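Local coordinates for protein flap endonuclease 1 (Desulfurococcus amylolyticus, PDB 3ORY) that probably cleaves the 5' flaps of branched DNA as a structure-specific endonuclease during replication and repair, at residues Ser73-Arg78 and Ser151-Met156; Val90-Gly95 and Pro159-Pro164. All blocks are in the same frame, centred on the assembly; numbering follows the deposited sequence.

Interaction 1: residues Ser73-Arg78 and Ser151-Met156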
# COMPACT_ATOMS: atom_id res chain seq x y z
N SER A 73 14.99 0.17 3.65
CA SER A 73 15.16 -1.04 4.45
C SER A 73 14.02 -2.02 4.21
O SER A 73 14.24 -3.20 3.91
CB SER A 73 15.25 -0.69 5.93
OG SER A 73 15.58 -1.83 6.68
N GLY A 74 12.79 -1.52 4.32
CA GLY A 74 11.61 -2.30 3.97
C GLY A 74 11.64 -2.83 2.55
O GLY A 74 11.43 -4.03 2.32
N LEU A 75 11.93 -1.95 1.59
CA LEU A 75 11.93 -2.37 0.21
C LEU A 75 12.96 -3.48 -0.04
O LEU A 75 12.68 -4.44 -0.75
CB LEU A 75 12.19 -1.18 -0.71
CG LEU A 75 11.93 -1.37 -2.21
CD1 LEU A 75 10.47 -1.68 -2.49
CD2 LEU A 75 12.33 -0.11 -2.95
N PHE A 76 14.14 -3.34 0.54
CA PHE A 76 15.18 -4.35 0.40
C PHE A 76 14.78 -5.69 1.03
O PHE A 76 14.65 -6.69 0.33
CB PHE A 76 16.49 -3.83 1.02
CG PHE A 76 17.65 -4.79 0.91
CD1 PHE A 76 18.16 -5.17 -0.34
CD2 PHE A 76 18.27 -5.28 2.06
CE1 PHE A 76 19.25 -6.06 -0.42
CE2 PHE A 76 19.36 -6.16 1.98
CZ PHE A 76 19.85 -6.54 0.74
N TYR A 77 14.55 -5.68 2.33
CA TYR A 77 14.33 -6.93 3.06
C TYR A 77 13.01 -7.62 2.73
O TYR A 77 12.97 -8.84 2.63
CB TYR A 77 14.48 -6.71 4.58
CG TYR A 77 15.92 -6.43 4.97
CD1 TYR A 77 16.90 -7.43 4.87
CD2 TYR A 77 16.31 -5.18 5.45
CE1 TYR A 77 18.23 -7.18 5.23
CE2 TYR A 77 17.64 -4.92 5.82
CZ TYR A 77 18.59 -5.93 5.70
OH TYR A 77 19.90 -5.68 6.05
N ARG A 78 11.95 -6.84 2.54
CA ARG A 78 10.65 -7.41 2.20
C ARG A 78 10.65 -8.00 0.79
O ARG A 78 10.08 -9.07 0.57
CB ARG A 78 9.53 -6.38 2.34
CG ARG A 78 8.14 -6.85 1.89
CD ARG A 78 7.64 -8.03 2.73
NE ARG A 78 7.67 -7.76 4.17
CZ ARG A 78 6.94 -8.41 5.07
NH1 ARG A 78 6.10 -9.37 4.68
NH2 ARG A 78 7.02 -8.09 6.35
N SER A 151 15.99 3.19 -7.98
CA SER A 151 17.41 2.82 -8.13
C SER A 151 17.73 1.52 -7.41
O SER A 151 18.47 0.69 -7.94
CB SER A 151 18.34 3.92 -7.61
OG SER A 151 18.20 5.10 -8.39
N LEU A 152 17.19 1.35 -6.21
CA LEU A 152 17.43 0.11 -5.45
C LEU A 152 16.86 -1.12 -6.17
O LEU A 152 17.52 -2.15 -6.28
CB LEU A 152 16.87 0.22 -4.02
CG LEU A 152 16.99 -1.05 -3.17
CD1 LEU A 152 18.47 -1.45 -2.93
CD2 LEU A 152 16.25 -0.89 -1.84
N LEU A 153 15.62 -1.00 -6.66
CA LEU A 153 14.99 -2.10 -7.40
C LEU A 153 15.80 -2.46 -8.64
O LEU A 153 16.01 -3.66 -8.90
CB LEU A 153 13.53 -1.78 -7.73
CG LEU A 153 12.62 -1.60 -6.51
CD1 LEU A 153 11.27 -0.98 -6.90
CD2 LEU A 153 12.40 -2.91 -5.73
N ASP A 154 16.26 -1.45 -9.39
CA ASP A 154 17.15 -1.66 -10.53
C ASP A 154 18.37 -2.49 -10.13
O ASP A 154 18.71 -3.48 -10.79
CB ASP A 154 17.65 -0.33 -11.13
CG ASP A 154 16.54 0.49 -11.78
OD1 ASP A 154 15.42 -0.04 -11.97
OD2 ASP A 154 16.79 1.68 -12.09
N ALA A 155 19.03 -2.09 -9.04
CA ALA A 155 20.19 -2.83 -8.53
C ALA A 155 19.84 -4.28 -8.15
O ALA A 155 20.68 -5.19 -8.31
CB ALA A 155 20.80 -2.10 -7.35
N MET A 156 18.63 -4.50 -7.65
CA MET A 156 18.16 -5.83 -7.23
C MET A 156 17.67 -6.70 -8.40
O MET A 156 17.42 -7.89 -8.23
CB MET A 156 17.04 -5.72 -6.18
CG MET A 156 17.45 -5.07 -4.85
SD MET A 156 16.08 -4.91 -3.67
CE MET A 156 15.80 -6.63 -3.21
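Met156 and Phe76 meet at the rim of the aromatic ring: SD lies at the ring edge, close to its plane, 3.9 Å from Phe76 CD1, and the line from the ring centroid to SD is 78° off the ring normal. In this Met-aromatic contact the extended chi2 (178°) carries SD out to the ring edge, while a bend at chi3 turns the methyl toward the Phe76 carbonyl, with Met156 CE 3.7 Å from Phe76 O. One turn earlier, Leu152 reaches across with CG anti to its backbone N (chi1 176°); its CD2 fits between neighbouring residues of the facing helix, 4.1 Å from Leu75 CD2 and likewise 4.1 Å from Phe76 CB. Leu75 also meets Leu153, the two side chains crossing at about a right angle, with Leu75 CD2 3.9 Å from Leu153 CG. The example illustrates near-parallel helix packing, the two segment axes approaching to 10.5 Å. Around the Phe76 ring, Val318 and Leu322 of helix 315-325 and Ala336 and Leu337 of helix 330-347 add further apolar cover. Because the touching side chains are all buried and apolar, the pairing probably owes its stability to close fit and the exclusion of water rather than to directional bonds.

Interaction 2: residues Val90-Gly95 and Pro159-Pro164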
# COMPACT_ATOMS: atom_id res chain seq x y z
N VAL A 90 6.71 -7.30 -9.12
CA VAL A 90 6.95 -6.14 -9.96
C VAL A 90 6.25 -4.96 -9.28
O VAL A 90 5.11 -5.08 -8.82
CB VAL A 90 6.45 -6.35 -11.43
CG1 VAL A 90 5.01 -6.88 -11.47
CG2 VAL A 90 6.59 -5.06 -12.27
N TYR A 91 6.96 -3.84 -9.18
CA TYR A 91 6.39 -2.66 -8.56
C TYR A 91 5.82 -1.74 -9.64
O TYR A 91 6.24 -1.81 -10.79
CB TYR A 91 7.45 -1.93 -7.72
CG TYR A 91 7.74 -2.65 -6.42
CD1 TYR A 91 7.09 -2.29 -5.23
CD2 TYR A 91 8.66 -3.70 -6.37
CE1 TYR A 91 7.37 -2.96 -4.03
CE2 TYR A 91 8.93 -4.38 -5.19
CZ TYR A 91 8.28 -4.00 -4.03
OH TYR A 91 8.56 -4.68 -2.87
N VAL A 92 4.85 -0.92 -9.26
CA VAL A 92 4.32 0.07 -10.18
C VAL A 92 4.32 1.43 -9.49
O VAL A 92 3.84 1.57 -8.37
CB VAL A 92 2.91 -0.30 -10.72
CG1 VAL A 92 1.92 -0.59 -9.59
CG2 VAL A 92 2.38 0.78 -11.69
N PHE A 93 4.88 2.43 -10.17
CA PHE A 93 4.99 3.76 -9.60
C PHE A 93 4.11 4.76 -10.32
O PHE A 93 3.98 4.73 -11.55
CB PHE A 93 6.45 4.23 -9.58
CG PHE A 93 7.30 3.48 -8.59
CD1 PHE A 93 7.25 3.80 -7.24
CD2 PHE A 93 8.15 2.46 -9.01
CE1 PHE A 93 8.05 3.11 -6.30
CE2 PHE A 93 8.93 1.75 -8.09
CZ PHE A 93 8.88 2.08 -6.73
N ASP A 94 3.53 5.66 -9.52
CA ASP A 94 2.54 6.65 -9.95
C ASP A 94 3.16 7.60 -10.95
O ASP A 94 4.37 7.84 -10.93
CB ASP A 94 2.08 7.43 -8.70
CG ASP A 94 0.68 8.01 -8.86
OD1 ASP A 94 -0.28 7.37 -8.38
OD2 ASP A 94 0.54 9.11 -9.45
N GLY A 95 2.32 8.14 -11.83
CA GLY A 95 2.75 9.15 -12.79
C GLY A 95 3.02 10.50 -12.16
O GLY A 95 3.67 11.35 -12.76
N PRO A 159 11.82 -5.61 -11.61
CA PRO A 159 11.15 -4.70 -12.54
C PRO A 159 10.19 -3.75 -11.84
O PRO A 159 9.60 -4.08 -10.81
CB PRO A 159 10.36 -5.64 -13.45
CG PRO A 159 10.10 -6.84 -12.57
CD PRO A 159 11.36 -7.00 -11.77
N TRP A 160 10.04 -2.56 -12.41
CA TRP A 160 8.99 -1.64 -12.00
C TRP A 160 8.44 -0.94 -13.24
O TRP A 160 9.14 -0.76 -14.24
CB TRP A 160 9.45 -0.65 -10.91
CG TRP A 160 10.63 0.19 -11.32
CD1 TRP A 160 11.95 -0.09 -11.08
CD2 TRP A 160 10.60 1.42 -12.04
NE1 TRP A 160 12.74 0.90 -11.61
CE2 TRP A 160 11.94 1.84 -12.21
CE3 TRP A 160 9.57 2.22 -12.56
CZ2 TRP A 160 12.28 3.01 -12.88
CZ3 TRP A 160 9.90 3.38 -13.23
CH2 TRP A 160 11.25 3.77 -13.38
N VAL A 161 7.18 -0.55 -13.14
CA VAL A 161 6.45 0.00 -14.26
C VAL A 161 6.12 1.45 -13.95
O VAL A 161 5.65 1.76 -12.85
CB VAL A 161 5.17 -0.83 -14.53
CG1 VAL A 161 4.25 -0.14 -15.54
CG2 VAL A 161 5.56 -2.23 -15.02
N GLN A 162 6.38 2.34 -14.92
CA GLN A 162 5.98 3.73 -14.81
C GLN A 162 4.53 3.87 -15.25
O GLN A 162 4.21 3.77 -16.44
CB GLN A 162 6.88 4.63 -15.69
CG GLN A 162 6.57 6.13 -15.54
CD GLN A 162 6.58 6.56 -14.08
OE1 GLN A 162 7.63 6.58 -13.45
NE2 GLN A 162 5.39 6.89 -13.54
N ALA A 163 3.63 4.09 -14.29
CA ALA A 163 2.23 4.35 -14.61
C ALA A 163 2.11 5.76 -15.18
O ALA A 163 2.83 6.66 -14.73
CB ALA A 163 1.40 4.22 -13.36
N PRO A 164 1.23 5.97 -16.18
CA PRO A 164 0.96 7.33 -16.66
C PRO A 164 0.27 8.19 -15.59
O PRO A 164 0.50 9.41 -15.55
CB PRO A 164 0.03 7.11 -17.86
CG PRO A 164 -0.60 5.78 -17.64
CD PRO A 164 0.48 4.96 -16.96
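Phe93, whose surface is the most extensively covered here, grips the facing strand with its backbone and its ring. Its N donates to Val161 O at 2.9 Å with a nearly straight N-H...O angle of 170°, and its O accepts from Ala163 N at 2.8 Å. The ring, with CG anti to the carbonyl carbon (chi1 -70°), turns an edge to the five-membered ring of Trp160, planes at 79°, in an offset edge-to-face pair; Phe93 CE2 comes within 3.7 Å of Trp160 CB. Val161 uses both its N and its O toward the one strand, its N donating to Tyr91 O at 2.8 Å, so its bonds straddle Val92. One residue bonding to the two that flank its partner is the parallel pattern, here between neighbours in the central sheet of an alpha/beta fold related to the PIN nucleases. Val92 and Val161 share one face, where Gln170 and Ala171 of helix 167-176 cover Val92, while Tyr91, Phe93 and Trp160 occupy the other. At the N-terminal end of the pair Val90 CG2 packs 4.1 Å from Val161 CG2. Where the strands end, Gln162 NE2 donates to Asp94 O at 3.0 Å, from above the carbonyl plane, and also to Ala163 O. The Asp94 side chain, salt-bridged to Lys101, lies about 5 Å from a phosphate ion that probably came from the crystallisation liquor, though it may mark a pocket.

From the N terminus, helix 70-84 leads directly into strand 88-93; a long, mainly helical excursion follows before helix 143-156 leads in the same way into strand 160-162. Interaction 1 closes a loop of 72 residues by pairing the helices, and interaction 2 closes one of 63 by pairing the strands. Their segments alternate along the chain, so the two closures cross. Two successive helix-strand units are thereby set side by side, the first within the N-terminal XPG range, the second ending in a strand that lies within the I-region. The layers also touch directly: Leu75 and Leu153 pack on Tyr91, Leu153 reaches Phe93, and Asp154 OD1 probably hydrogen-bonds Trp160 NE1.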